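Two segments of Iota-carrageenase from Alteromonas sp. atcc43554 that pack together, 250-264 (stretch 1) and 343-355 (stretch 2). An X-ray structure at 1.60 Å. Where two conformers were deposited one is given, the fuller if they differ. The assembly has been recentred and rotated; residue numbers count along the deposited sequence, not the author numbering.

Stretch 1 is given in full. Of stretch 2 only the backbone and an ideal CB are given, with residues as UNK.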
# COMPACT_ATOMS: atom_id res chain seq x y z
N MET A 250 6.99 -4.50 0.29
CA MET A 250 8.00 -3.77 1.03
C MET A 250 7.74 -3.79 2.53
O MET A 250 6.60 -3.67 2.98
CB MET A 250 8.07 -2.33 0.53
CG MET A 250 9.01 -1.44 1.32
SD MET A 250 8.14 -0.59 2.65
CE MET A 250 8.14 1.08 1.98
N PHE A 251 8.81 -3.97 3.30
CA PHE A 251 8.73 -4.00 4.75
C PHE A 251 9.52 -2.80 5.26
O PHE A 251 10.70 -2.64 4.93
CB PHE A 251 9.35 -5.28 5.32
CG PHE A 251 8.64 -6.53 4.90
CD1 PHE A 251 8.95 -7.16 3.70
CD2 PHE A 251 7.66 -7.09 5.71
CE1 PHE A 251 8.29 -8.32 3.30
CE2 PHE A 251 6.99 -8.25 5.33
CZ PHE A 251 7.31 -8.87 4.12
N GLY A 252 8.87 -1.97 6.05
CA GLY A 252 9.52 -0.80 6.62
C GLY A 252 8.82 -0.54 7.93
O GLY A 252 7.86 0.23 7.98
N PRO A 253 9.29 -1.16 9.03
CA PRO A 253 8.67 -0.99 10.34
C PRO A 253 8.84 0.36 11.03
O PRO A 253 8.11 0.67 11.97
CB PRO A 253 9.28 -2.13 11.14
CG PRO A 253 10.68 -2.15 10.62
CD PRO A 253 10.49 -2.01 9.12
N HIS A 254 9.79 1.16 10.56
CA HIS A 254 10.04 2.45 11.19
C HIS A 254 10.29 2.23 12.68
O HIS A 254 11.27 1.60 13.05
CB HIS A 254 8.87 3.41 10.96
CG HIS A 254 8.84 3.99 9.58
ND1 HIS A 254 9.10 5.32 9.32
CD2 HIS A 254 8.61 3.41 8.37
CE1 HIS A 254 9.03 5.54 8.02
NE2 HIS A 254 8.74 4.39 7.42
N PHE A 255 9.38 2.72 13.52
CA PHE A 255 9.51 2.60 14.98
C PHE A 255 8.67 1.49 15.59
O PHE A 255 8.79 1.18 16.78
CB PHE A 255 9.08 3.93 15.61
CG PHE A 255 7.68 4.33 15.23
CD1 PHE A 255 6.58 3.68 15.77
CD2 PHE A 255 7.47 5.31 14.26
CE1 PHE A 255 5.29 3.99 15.36
CE2 PHE A 255 6.18 5.63 13.84
CZ PHE A 255 5.09 4.97 14.39
N MET A 256 7.81 0.88 14.78
CA MET A 256 6.89 -0.15 15.26
C MET A 256 7.38 -1.59 15.30
O MET A 256 8.05 -2.06 14.40
CB MET A 256 5.61 -0.08 14.42
CG MET A 256 4.56 -1.14 14.73
SD MET A 256 3.91 -1.07 16.41
CE MET A 256 3.52 0.67 16.52
N LYS A 257 7.01 -2.28 16.38
CA LYS A 257 7.35 -3.68 16.54
C LYS A 257 6.17 -4.47 15.98
O LYS A 257 5.11 -4.56 16.61
CB LYS A 257 7.55 -4.02 18.01
CG LYS A 257 7.80 -5.50 18.25
CD LYS A 257 8.11 -5.79 19.70
CE LYS A 257 8.38 -7.27 19.92
NZ LYS A 257 8.80 -7.56 21.32
N ASN A 258 6.35 -5.04 14.80
CA ASN A 258 5.30 -5.81 14.14
C ASN A 258 5.49 -7.30 14.35
O ASN A 258 6.52 -7.75 14.85
CB ASN A 258 5.31 -5.50 12.64
CG ASN A 258 5.03 -4.04 12.36
OD1 ASN A 258 3.90 -3.58 12.45
ND2 ASN A 258 6.08 -3.30 12.02
N GLY A 259 4.48 -8.07 13.94
CA GLY A 259 4.51 -9.51 14.09
C GLY A 259 4.91 -10.28 12.85
O GLY A 259 5.73 -9.82 12.04
N ASP A 260 4.32 -11.46 12.69
CA ASP A 260 4.63 -12.33 11.57
C ASP A 260 3.90 -12.00 10.28
O ASP A 260 2.75 -11.56 10.29
CB ASP A 260 4.34 -13.79 11.95
CG ASP A 260 5.02 -14.21 13.24
OD1 ASP A 260 6.01 -13.56 13.64
OD2 ASP A 260 4.56 -15.20 13.85
N VAL A 261 4.59 -12.24 9.17
CA VAL A 261 4.04 -12.00 7.85
C VAL A 261 4.52 -13.09 6.91
O VAL A 261 5.70 -13.44 6.91
CB VAL A 261 4.51 -10.63 7.26
CG1 VAL A 261 3.91 -10.43 5.87
CG2 VAL A 261 4.11 -9.50 8.19
N GLN A 262 3.61 -13.64 6.12
CA GLN A 262 3.98 -14.65 5.15
C GLN A 262 3.49 -14.19 3.80
O GLN A 262 2.32 -13.84 3.63
CB GLN A 262 3.37 -16.01 5.47
CG GLN A 262 3.65 -17.02 4.37
CD GLN A 262 3.10 -18.39 4.68
OE1 GLN A 262 3.65 -19.12 5.51
NE2 GLN A 262 2.00 -18.75 4.03
N VAL A 263 4.39 -14.19 2.82
CA VAL A 263 4.05 -13.78 1.48
C VAL A 263 4.44 -14.87 0.50
O VAL A 263 5.53 -15.45 0.61
CB VAL A 263 4.79 -12.48 1.07
CG1 VAL A 263 4.31 -12.03 -0.30
CG2 VAL A 263 4.55 -11.40 2.10
N THR A 264 3.55 -15.18 -0.43
CA THR A 264 3.84 -16.19 -1.43
C THR A 264 3.51 -15.64 -2.81
O THR A 264 2.56 -14.87 -2.98
CB THR A 264 3.01 -17.48 -1.21
OG1 THR A 264 1.61 -17.17 -1.25
CG2 THR A 264 3.35 -18.11 0.13
N UNK A 343 12.49 4.36 23.29
CA UNK A 343 12.15 3.94 21.92
C UNK A 343 13.28 3.08 21.35
O UNK A 343 14.41 3.08 21.86
CB UNK A 343 11.90 5.15 21.02
N UNK A 344 12.93 2.36 20.29
CA UNK A 344 13.87 1.47 19.60
C UNK A 344 13.43 1.21 18.17
O UNK A 344 12.25 1.33 17.84
CB UNK A 344 14.00 0.14 20.35
N UNK A 345 14.37 0.85 17.28
CA UNK A 345 14.01 0.59 15.89
C UNK A 345 12.91 -0.46 15.74
O UNK A 345 12.90 -1.48 16.44
CB UNK A 345 15.25 0.14 15.11
N UNK A 346 11.99 -0.19 14.83
CA UNK A 346 10.90 -1.12 14.59
C UNK A 346 11.41 -2.42 14.01
O UNK A 346 12.58 -2.53 13.64
CB UNK A 346 9.86 -0.50 13.65
N UNK A 347 10.53 -3.40 13.92
CA UNK A 347 10.91 -4.70 13.39
C UNK A 347 9.69 -5.50 12.99
O UNK A 347 8.56 -5.03 13.08
CB UNK A 347 11.74 -5.48 14.42
N UNK A 348 9.95 -6.71 12.50
CA UNK A 348 8.91 -7.64 12.13
C UNK A 348 9.29 -8.95 12.79
O UNK A 348 10.46 -9.17 13.12
CB UNK A 348 8.76 -7.77 10.61
N UNK A 349 8.31 -9.82 13.01
CA UNK A 349 8.58 -11.10 13.63
C UNK A 349 9.11 -12.07 12.61
O UNK A 349 10.10 -11.80 11.93
CB UNK A 349 7.32 -11.66 14.30
N UNK A 350 8.45 -13.22 12.49
CA UNK A 350 8.86 -14.22 11.53
C UNK A 350 8.29 -13.82 10.18
O UNK A 350 7.08 -13.78 9.99
CB UNK A 350 8.40 -15.62 11.94
N UNK A 351 9.18 -13.49 9.25
CA UNK A 351 8.78 -13.09 7.91
C UNK A 351 9.39 -14.01 6.87
O UNK A 351 10.60 -14.19 6.82
CB UNK A 351 9.19 -11.64 7.64
N UNK A 352 8.53 -14.60 6.05
CA UNK A 352 8.98 -15.49 4.99
C UNK A 352 8.26 -15.12 3.70
O UNK A 352 7.05 -14.91 3.70
CB UNK A 352 8.73 -16.95 5.36
N UNK A 353 9.03 -15.02 2.63
CA UNK A 353 8.51 -14.68 1.32
C UNK A 353 8.92 -15.81 0.37
O UNK A 353 10.11 -16.01 0.12
CB UNK A 353 9.03 -13.32 0.84
N UNK A 354 7.93 -16.53 -0.15
CA UNK A 354 8.19 -17.65 -1.05
C UNK A 354 7.88 -17.32 -2.50
O UNK A 354 6.90 -16.64 -2.79
CB UNK A 354 7.37 -18.87 -0.62
N UNK A 355 8.71 -17.84 -3.40
CA UNK A 355 8.55 -17.66 -4.84
C UNK A 355 8.53 -16.21 -5.29
O UNK A 355 7.47 -15.59 -5.45
CB UNK A 355 7.26 -18.34 -5.30

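Position 343 sets its CB toward stretch 1 but finds none of its atoms within 5.5 Å, so the contact scarcely constrains it; it is Ile 343. Position 344 turns its CB away, again with nothing near, and many side chains would fit. It is Glu 344, whose backbone does the work: a water donates to Glu 344 O (3.0 Å) and to Phe 255 O (2.9 Å), joining the two stretches.

At 345 the CB points away and the backbone sits at -55/139, which suits proline among many others. Pro 345 is the deposited residue.

Position 346 is strict. An ideal CB would lie 2.5 Å from Met 256 O, 2.6 Å from His 254 O and 2.7 Å from Pro 253 O, inside the type II' turn that runs from Pro 253 to Met 256. Any side chain would clash there, although phi and psi of -66/171 are open to other residues. Gly 346 brings its CA to 3.0 Å from Met 256 O, and Gly 346 N donates to His 254 O at 2.6 Å.

At 347 the CB points away and its closest neighbour, Met 256 O, is 5.0 Å off, so a small or polar residue would suit, and larger ones are not excluded. It is Ser 347, and its backbone carries the contact: Ser 347 N donates to Met 256 O (2.9 Å), while Ser 347 O accepts from both Asn 258 N (2.8 Å) and Asn 258 ND2 (3.2 Å).

Position 348 starts sideways, but Phe 251, Pro 253, Asn 258 and Val 261 leave an apolar pocket within reach. A large, flat or branched apolar side chain would fill it. Phe 348, at chi1 -81°, has the largest covered area of either stretch. Asn 258 CB lies over one ring face, 3.9 Å from the centroid of the Phe 348 ring; the edge of Phe 251 meets the opposite face, with ring planes at 87°. Pro 253 CD touches Phe 348 CE1 at 3.6 Å.

Position 349 again excludes side chains, since an ideal CB would fall 2.4 Å from Asp 260 OD1. Gly 349 fits, and Gly 349 N donates to Gly 259 O at 2.8 Å.

At 350 the CB is sideways, 3.6 Å from Asp 260 OD1, so a small, polar or basic residue would be reasonable. It is Thr 350; the carboxylate is taken by its backbone, Thr 350 N to Asp 260 OD1 at 2.7 Å.

Across 351 to 354 the strands run parallel. Positions 351 and 353 share a face with Val 261 and Val 263, near the Phe 251 ring, and call for beta-branched or other apolar residues. Val 351 CG1 reaches Phe 251 CZ at 3.5 Å; Val 353 CG1 meets Val 263 CB at 4.1 Å.

Positions 352 and 354 share the other face with Gln 262 and Thr 264. The CB at 352 lies 4.9 Å from Val 261 O and 5.2 Å from Gln 262 CG, so stretch 1 sets little limit and polar, beta-branched or long side chains would all do; it is Lys 352, whose CB joins the face of Gln 262 while the end of its extended chain leads off from stretch 1. At 354 an aromatic or aliphatic group could cover Thr 264 CG2; Phe 354 CD1 does, at 4.0 Å.

Position 355 is little constrained; it is Asp 355.

Stretch 2 (343-355) IEPGSFGTVKVFD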
# COMPACT_ATOMS: atom_id res chain seq x y z
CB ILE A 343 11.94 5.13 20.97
CG1 ILE A 343 13.15 6.06 20.85
CG2 ILE A 343 10.77 6.02 21.36
CD1 ILE A 343 12.93 7.19 19.85
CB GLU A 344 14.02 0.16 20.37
CG GLU A 344 13.00 -0.91 19.96
CD GLU A 344 13.37 -2.28 20.51
OE1 GLU A 344 14.11 -3.07 19.81
OE2 GLU A 344 12.95 -2.65 21.67
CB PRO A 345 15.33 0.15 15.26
CG PRO A 345 16.13 -0.36 16.42
CD PRO A 345 15.81 0.62 17.51
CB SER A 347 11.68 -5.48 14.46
OG SER A 347 10.86 -5.68 15.61
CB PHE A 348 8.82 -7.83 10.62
CG PHE A 348 8.07 -6.74 9.92
CD1 PHE A 348 8.72 -5.58 9.49
CD2 PHE A 348 6.70 -6.85 9.70
CE1 PHE A 348 8.01 -4.56 8.86
CE2 PHE A 348 5.98 -5.84 9.08
CZ PHE A 348 6.64 -4.68 8.65
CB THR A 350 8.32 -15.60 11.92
OG1 THR A 350 8.86 -15.97 13.20
CG2 THR A 350 8.72 -16.65 10.89
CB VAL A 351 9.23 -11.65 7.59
CG1 VAL A 351 8.86 -11.30 6.15
CG2 VAL A 351 8.57 -10.67 8.55
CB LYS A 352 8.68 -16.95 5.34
CG LYS A 352 9.45 -17.44 6.56
CD LYS A 352 9.20 -18.91 6.81
CE LYS A 352 9.88 -19.36 8.09
NZ LYS A 352 9.63 -20.80 8.38
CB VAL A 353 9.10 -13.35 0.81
CG1 VAL A 353 8.50 -12.99 -0.54
CG2 VAL A 353 8.85 -12.25 1.83
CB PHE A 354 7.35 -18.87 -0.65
CG PHE A 354 7.55 -19.33 0.76
CD1 PHE A 354 6.91 -18.68 1.81
CD2 PHE A 354 8.36 -20.42 1.05
CE1 PHE A 354 7.07 -19.12 3.13
CE2 PHE A 354 8.53 -20.87 2.36
CZ PHE A 354 7.88 -20.21 3.40
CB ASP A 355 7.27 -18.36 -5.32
CG ASP A 355 7.22 -19.82 -4.91
OD1 ASP A 355 8.26 -20.51 -5.02
OD2 ASP A 355 6.14 -20.29 -4.49
O HOH W 1 9.75 2.42 19.19
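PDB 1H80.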